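PDB 7LT2: Mab-21 domain-containing protein from Tribolium castaneum, which senses double-stranded RNA and, as a nucleotidyltransferase of the mab-21 family, makes the cyclic dinucleotide 2',3'-cGAMP from ATP and GTP in innate immunity. Local coordinates for residues A[7-11]-A[12-16]; A[333-337]-A[338-342]. One frame throughout, in Å; residues are numbered along the deposited sequence.

Contact 1: A[7-11]-A[12-16]; sequences NDINK and RFISL
Asp8 lays its carboxylate along the NE side of the Arg12 guanidinium, one helical turn further on. The grip is side-on and two-pronged. Arg12 NH2 gives an almost straight bond of 2.7 Å to the syn lone pair of Asp8 OD2. Arg12 NE reaches Asp8 OD1 at 3.0 Å, well out of the carboxylate plane. The two planes are turned 35° apart. Asp8 holds CG anti to its backbone N (chi1 177°), while the arginine chain bends at chi3 (-76°) to bring its edge round. The remaining nitrogen, Arg12 NH1, is bound by the carbonyls of Tyr374 and Glu378, so the salt bridge also faces the C-terminal helix 368-375 and the loop after it.

A second side-chain pair follows where the helix gives way to loop: Ser15 OG donates to Asn10 OD1 at a short 2.5 Å. A water bridges Asn10 ND2 and Ser15 OG on the same pair, and Lys263 NZ is a further partner of the hydroxyl. Nearby, Asn10 O takes two backbone donors, Ile14 N at 3.0 Å and Ser15 N at 2.9 Å, which approach from opposite faces of its plane. Another water donates to both Lys11 O and Ser15 O.

The apolar part is slight: Ile9 CG2 and Ile14 CD1 are 4.2 Å apart. Ile14 also packs on Lys263, Leu264 and Lys267 of helix 258-272, which carries Lys266, an ATP-binding residue by similarity. The chemistry implies that the turn leaving the helix is held by side-chain and water bonds as well as by the backbone. The positive charge of Arg12 is probably balanced by Asp8, while the carbonyls of Tyr374 and Glu378 satisfy NH1 and help fix the rotation of the guanidinium.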
ATOM      1  N   ASN A   7      -3.118 -19.662  15.446  1.00 24.67           N
ATOM      2  CA  ASN A   7      -3.770 -19.876  14.158  1.00 25.19           C
ATOM      3  C   ASN A   7      -5.287 -19.754  14.278  1.00 24.24           C
ATOM      4  O   ASN A   7      -5.949 -19.240  13.369  1.00 24.12           O
ATOM      5  CB  ASN A   7      -3.373 -21.245  13.604  1.00 26.71           C
ATOM      6  CG  ASN A   7      -4.106 -21.594  12.324  1.00 33.23           C
ATOM      7  OD1 ASN A   7      -4.875 -22.557  12.273  1.00 37.70           O
ATOM      8  ND2 ASN A   7      -3.878 -20.810  11.284  1.00 28.62           N
ATOM      9  N   ASP A   8      -5.849 -20.209  15.403  1.00 24.60           N
ATOM     10  CA  ASP A   8      -7.290 -20.108  15.625  1.00 23.19           C
ATOM     11  C   ASP A   8      -7.727 -18.653  15.784  1.00 25.04           C
ATOM     12  O   ASP A   8      -8.735 -18.235  15.199  1.00 25.17           O
ATOM     13  CB  ASP A   8      -7.672 -20.941  16.852  1.00 24.52           C
ATOM     14  CG  ASP A   8      -9.147 -20.850  17.203  1.00 26.55           C
ATOM     15  OD1 ASP A   8      -9.993 -21.242  16.372  1.00 31.14           O
ATOM     16  OD2 ASP A   8      -9.457 -20.403  18.328  1.00 33.03           O
ATOM     17  N   ILE A   9      -6.981 -17.871  16.568  1.00 23.09           N
ATOM     18  CA  ILE A   9      -7.265 -16.441  16.702  1.00 25.47           C
ATOM     19  C   ILE A   9      -7.232 -15.763  15.337  1.00 25.31           C
ATOM     20  O   ILE A   9      -8.121 -14.975  14.988  1.00 24.01           O
ATOM     21  CB  ILE A   9      -6.264 -15.790  17.675  1.00 21.72           C
ATOM     22  CG1 ILE A   9      -6.475 -16.321  19.097  1.00 24.41           C
ATOM     23  CG2 ILE A   9      -6.375 -14.263  17.628  1.00 26.36           C
ATOM     24  CD1 ILE A   9      -5.432 -15.835  20.077  1.00 26.74           C
ATOM     25  N   ASN A  10      -6.203 -16.067  14.546  1.00 20.95           N
ATOM     26  CA  ASN A  10      -6.057 -15.466  13.222  1.00 20.83           C
ATOM     27  C   ASN A  10      -7.245 -15.802  12.328  1.00 24.96           C
ATOM     28  O   ASN A  10      -7.848 -14.910  11.717  1.00 21.67           O
ATOM     29  CB  ASN A  10      -4.747 -15.944  12.594  1.00 20.90           C
ATOM     30  CG  ASN A  10      -4.511 -15.365  11.219  1.00 22.43           C
ATOM     31  OD1 ASN A  10      -4.933 -14.253  10.917  1.00 23.06           O
ATOM     32  ND2 ASN A  10      -3.828 -16.127  10.371  1.00 24.19           N
ATOM     33  N   LYS A  11      -7.610 -17.087  12.259  1.00 23.83           N
ATOM     34  CA  LYS A  11      -8.709 -17.509  11.396  1.00 24.39           C
ATOM     35  C   LYS A  11     -10.032 -16.863  11.797  1.00 23.44           C
ATOM     36  O   LYS A  11     -10.824 -16.462  10.934  1.00 25.26           O
ATOM     37  CB  LYS A  11      -8.836 -19.032  11.429  1.00 29.01           C
ATOM     38  CG  LYS A  11      -9.949 -19.574  10.555  1.00 40.41           C
ATOM     39  CD  LYS A  11     -10.043 -21.085  10.663  1.00 41.64           C
ATOM     40  CE  LYS A  11     -11.144 -21.625   9.768  1.00 48.20           C
ATOM     41  NZ  LYS A  11     -12.456 -21.000  10.088  1.00 46.90           N
ATOM     42  N   ARG A  12     -10.297 -16.749  13.095  1.00 25.04           N
ATOM     43  CA  ARG A  12     -11.624 -16.335  13.524  1.00 20.99           C
ATOM     44  C   ARG A  12     -11.763 -14.835  13.752  1.00 20.40           C
ATOM     45  O   ARG A  12     -12.892 -14.331  13.736  1.00 23.66           O
ATOM     46  CB  ARG A  12     -12.020 -17.089  14.796  1.00 21.92           C
ATOM     47  CG  ARG A  12     -12.358 -18.556  14.550  1.00 23.54           C
ATOM     48  CD  ARG A  12     -13.172 -19.118  15.706  1.00 23.42           C
ATOM     49  NE  ARG A  12     -12.349 -19.392  16.875  1.00 28.81           N
ATOM     50  CZ  ARG A  12     -12.753 -19.242  18.130  1.00 30.25           C
ATOM     51  NH1 ARG A  12     -13.933 -18.718  18.419  1.00 30.81           N
ATOM     52  NH2 ARG A  12     -11.952 -19.625  19.120  1.00 31.55           N
ATOM     53  N   PHE A  13     -10.666 -14.107  13.962  1.00 20.84           N
ATOM     54  CA  PHE A  13     -10.783 -12.703  14.331  1.00 20.42           C
ATOM     55  C   PHE A  13      -9.850 -11.766  13.584  1.00 20.54           C
ATOM     56  O   PHE A  13      -9.916 -10.556  13.816  1.00 25.91           O
ATOM     57  CB  PHE A  13     -10.571 -12.542  15.848  1.00 24.99           C
ATOM     58  CG  PHE A  13     -11.707 -13.085  16.651  1.00 24.85           C
ATOM     59  CD1 PHE A  13     -11.758 -14.429  16.983  1.00 22.97           C
ATOM     60  CD2 PHE A  13     -12.754 -12.264  17.035  1.00 29.25           C
ATOM     61  CE1 PHE A  13     -12.822 -14.940  17.687  1.00 24.48           C
ATOM     62  CE2 PHE A  13     -13.817 -12.770  17.749  1.00 29.16           C
ATOM     63  CZ  PHE A  13     -13.852 -14.107  18.073  1.00 27.53           C
ATOM     64  N   ILE A  14      -9.008 -12.263  12.684  1.00 20.71           N
ATOM     65  CA  ILE A  14      -8.011 -11.399  12.067  1.00 20.81           C
ATOM     66  C   ILE A  14      -8.118 -11.427  10.549  1.00 23.22           C
ATOM     67  O   ILE A  14      -8.297 -10.380   9.920  1.00 22.45           O
ATOM     68  CB  ILE A  14      -6.593 -11.780  12.529  1.00 19.69           C
ATOM     69  CG1 ILE A  14      -6.455 -11.554  14.036  1.00 26.21           C
ATOM     70  CG2 ILE A  14      -5.556 -10.940  11.791  1.00 24.05           C
ATOM     71  CD1 ILE A  14      -5.043 -11.713  14.548  1.00 29.38           C
ATOM     72  N   SER A  15      -8.016 -12.610   9.950  1.00 19.05           N
ATOM     73  CA  SER A  15      -7.828 -12.726   8.506  1.00 19.16           C
ATOM     74  C   SER A  15      -9.140 -13.020   7.791  1.00 18.31           C
ATOM     75  O   SER A  15      -9.849 -13.966   8.144  1.00 24.70           O
ATOM     76  CB  SER A  15      -6.813 -13.821   8.170  1.00 20.42           C
ATOM     77  OG  SER A  15      -5.507 -13.450   8.567  1.00 23.41           O
ATOM     78  N   LEU A  16      -9.434 -12.225   6.760  1.00 19.63           N
ATOM     79  CA  LEU A  16     -10.520 -12.562   5.854  1.00 18.69           C
ATOM     80  C   LEU A  16     -10.219 -13.899   5.180  1.00 20.09           C
ATOM     81  O   LEU A  16      -9.081 -14.137   4.759  1.00 21.41           O
ATOM     82  CB  LEU A  16     -10.696 -11.464   4.796  1.00 16.82           C
ATOM     83  CG  LEU A  16     -11.945 -11.562   3.913  1.00 19.37           C
ATOM     84  CD1 LEU A  16     -13.192 -11.192   4.693  1.00 19.40           C
ATOM     85  CD2 LEU A  16     -11.820 -10.696   2.662  1.00 17.36           C
TER
HETATM   86  O   HOH W   1      -3.069 -15.435   7.583  1.00 34.32           O
HETATM   87  O   HOH W   2     -10.598 -16.606   8.315  1.00 23.34           O

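Contact 2: A[333-337]-A[338-342]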
ATOM      1  N   GLY A 333      11.283   8.781  13.836  1.00 28.35           N
ATOM      2  CA  GLY A 333      12.058   9.894  14.354  1.00 30.16           C
ATOM      3  C   GLY A 333      11.217  11.069  14.805  1.00 28.49           C
ATOM      4  O   GLY A 333      11.686  11.887  15.605  1.00 28.93           O
ATOM      5  N   HIS A 334       9.979  11.165  14.326  1.00 31.56           N
ATOM      6  CA  HIS A 334       9.089  12.261  14.683  1.00 34.96           C
ATOM      7  C   HIS A 334       8.271  11.991  15.940  1.00 33.08           C
ATOM      8  O   HIS A 334       7.630  12.915  16.450  1.00 33.47           O
ATOM      9  CB  HIS A 334       8.138  12.564  13.522  1.00 35.14           C
ATOM     10  CG  HIS A 334       7.248  11.417  13.160  1.00 34.69           C
ATOM     11  ND1 HIS A 334       7.715  10.289  12.520  1.00 33.03           N
ATOM     12  CD2 HIS A 334       5.924  11.216  13.359  1.00 35.87           C
ATOM     13  CE1 HIS A 334       6.716   9.444  12.338  1.00 35.56           C
ATOM     14  NE2 HIS A 334       5.618   9.982  12.839  1.00 36.80           N
ATOM     15  N   LEU A 335       8.275  10.764  16.456  1.00 26.27           N
ATOM     16  CA  LEU A 335       7.494  10.446  17.645  1.00 25.65           C
ATOM     17  C   LEU A 335       8.262  10.797  18.912  1.00 29.88           C
ATOM     18  O   LEU A 335       9.481  10.620  18.989  1.00 31.23           O
ATOM     19  CB  LEU A 335       7.114   8.966  17.654  1.00 26.74           C
ATOM     20  CG  LEU A 335       6.166   8.529  16.538  1.00 31.54           C
ATOM     21  CD1 LEU A 335       5.896   7.043  16.644  1.00 28.33           C
ATOM     22  CD2 LEU A 335       4.866   9.317  16.597  1.00 33.27           C
ATOM     23  N   ALA A 336       7.533  11.282  19.914  1.00 25.38           N
ATOM     24  CA  ALA A 336       8.163  11.785  21.125  1.00 30.38           C
ATOM     25  C   ALA A 336       8.750  10.638  21.949  1.00 24.54           C
ATOM     26  O   ALA A 336       8.168   9.548  22.004  1.00 28.47           O
ATOM     27  CB  ALA A 336       7.154  12.567  21.962  1.00 33.09           C
ATOM     28  N   PRO A 337       9.902  10.855  22.596  1.00 26.19           N
ATOM     29  CA  PRO A 337      10.491   9.802  23.443  1.00 26.12           C
ATOM     30  C   PRO A 337       9.552   9.270  24.515  1.00 27.45           C
ATOM     31  O   PRO A 337       9.549   8.062  24.779  1.00 25.47           O
ATOM     32  CB  PRO A 337      11.713  10.502  24.058  1.00 29.05           C
ATOM     33  CG  PRO A 337      12.087  11.545  23.053  1.00 36.84           C
ATOM     34  CD  PRO A 337      10.788  12.024  22.458  1.00 29.02           C
ATOM     35  N   ILE A 338       8.762  10.141  25.147  1.00 26.02           N
ATOM     36  CA  ILE A 338       7.819   9.693  26.170  1.00 24.32           C
ATOM     37  C   ILE A 338       6.821   8.703  25.583  1.00 24.69           C
ATOM     38  O   ILE A 338       6.534   7.661  26.184  1.00 23.73           O
ATOM     39  CB  ILE A 338       7.112  10.905  26.806  1.00 27.65           C
ATOM     40  CG1 ILE A 338       8.089  11.686  27.685  1.00 26.13           C
ATOM     41  CG2 ILE A 338       5.898  10.466  27.620  1.00 30.90           C
ATOM     42  CD1 ILE A 338       7.544  13.014  28.164  1.00 28.64           C
ATOM     43  N   THR A 339       6.284   9.011  24.400  1.00 23.06           N
ATOM     44  CA  THR A 339       5.348   8.107  23.735  1.00 22.08           C
ATOM     45  C   THR A 339       5.991   6.751  23.463  1.00 21.46           C
ATOM     46  O   THR A 339       5.400   5.702  23.740  1.00 21.71           O
ATOM     47  CB  THR A 339       4.857   8.739  22.431  1.00 21.73           C
ATOM     48  OG1 THR A 339       4.264  10.014  22.711  1.00 25.89           O
ATOM     49  CG2 THR A 339       3.837   7.839  21.739  1.00 23.86           C
ATOM     50  N   LEU A 340       7.205   6.753  22.915  1.00 24.88           N
ATOM     51  CA  LEU A 340       7.868   5.494  22.590  1.00 22.39           C
ATOM     52  C   LEU A 340       8.257   4.727  23.849  1.00 22.22           C
ATOM     53  O   LEU A 340       8.188   3.492  23.874  1.00 24.33           O
ATOM     54  CB  LEU A 340       9.092   5.763  21.721  1.00 22.68           C
ATOM     55  CG  LEU A 340       8.775   6.394  20.369  1.00 21.46           C
ATOM     56  CD1 LEU A 340      10.056   6.835  19.671  1.00 22.51           C
ATOM     57  CD2 LEU A 340       8.001   5.410  19.502  1.00 20.02           C
ATOM     58  N   ASN A 341       8.673   5.440  24.902  1.00 24.73           N
ATOM     59  CA  ASN A 341       8.965   4.786  26.175  1.00 24.24           C
ATOM     60  C   ASN A 341       7.728   4.087  26.729  1.00 24.81           C
ATOM     61  O   ASN A 341       7.796   2.932  27.164  1.00 27.30           O
ATOM     62  CB  ASN A 341       9.503   5.799  27.187  1.00 28.81           C
ATOM     63  CG  ASN A 341      10.945   6.203  26.913  1.00 27.50           C
ATOM     64  OD1 ASN A 341      11.653   5.551  26.147  1.00 31.37           O
ATOM     65  ND2 ASN A 341      11.387   7.284  27.552  1.00 29.76           N
ATOM     66  N   ASN A 342       6.582   4.774  26.721  1.00 22.97           N
ATOM     67  CA  ASN A 342       5.358   4.174  27.242  1.00 22.49           C
ATOM     68  C   ASN A 342       4.947   2.958  26.422  1.00 21.99           C
ATOM     69  O   ASN A 342       4.521   1.940  26.981  1.00 27.38           O
ATOM     70  CB  ASN A 342       4.225   5.201  27.257  1.00 22.76           C
ATOM     71  CG  ASN A 342       4.430   6.293  28.292  1.00 24.12           C
ATOM     72  OD1 ASN A 342       5.186   6.133  29.254  1.00 27.06           O
ATOM     73  ND2 ASN A 342       3.742   7.409  28.105  1.00 25.01           N
TER
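Leu335 and Leu340 make the apolar part of this contact, five residues apart. Their side chains cross at about a right angle. Leu335 CD1 lies 3.9 Å from Leu340 CD2, and Leu335 CB is 4.1 Å from Leu340 CG. Leu340 holds CG anti to its carbonyl carbon (chi1 -63°), which turns the branch back over the start of the helix, with CD1 beside Leu335 O. Outside the pair, Leu335 also packs on Ile276, and Leu340 on Gln319.

This is the N-terminus of helix 337-354, in the HhH/H2TH-like part of the mab-21 protein. Ala336 sits at the N-cap and Pro337 is the first helical residue. A proline fits here because its nitrogen has no hydrogen to give and the first turn asks for none. Leu335 lies near Tyr280, an ATP-binding residue by similarity.

The hydrogen bonds are main-chain ones. Leu340 N donates to Ala336 O at 3.1 Å, and Asn341 N donates to Pro337 O at 2.8 Å. Beside the second bond, Asn341 CB and CG lie close to Pro337 O, CG at 3.2 Å. Asn341 OD1 has its own partner, a weak hydrogen bond from Gln319 NE2 in the loop after helix 301-318. Ala336 CB also lies 3.9 Å from the hydroxyl Thr339 OG1, a plain van der Waals touch.

In the fold
Both contacts lie at helix ends, but at different ones. Contact 1 lies at the C-terminal part of helix 5-13 and the loop that follows, whereas contact 2 opens helix 337-354. They share no element: their centres are 31 Å apart and their nearest atoms about 21 Å. Contact 1 is partly buried between helix 258-272 and the C-terminal helix 368-375. Its side-chain chemistry is mainly polar, with a salt bridge, an amide–hydroxyl bond and waters. Contact 2 is at the surface. It relies on main-chain bonds and one leucine pair. Each comes near a different residue predicted to bind ATP, Lys266 and Tyr280 respectively.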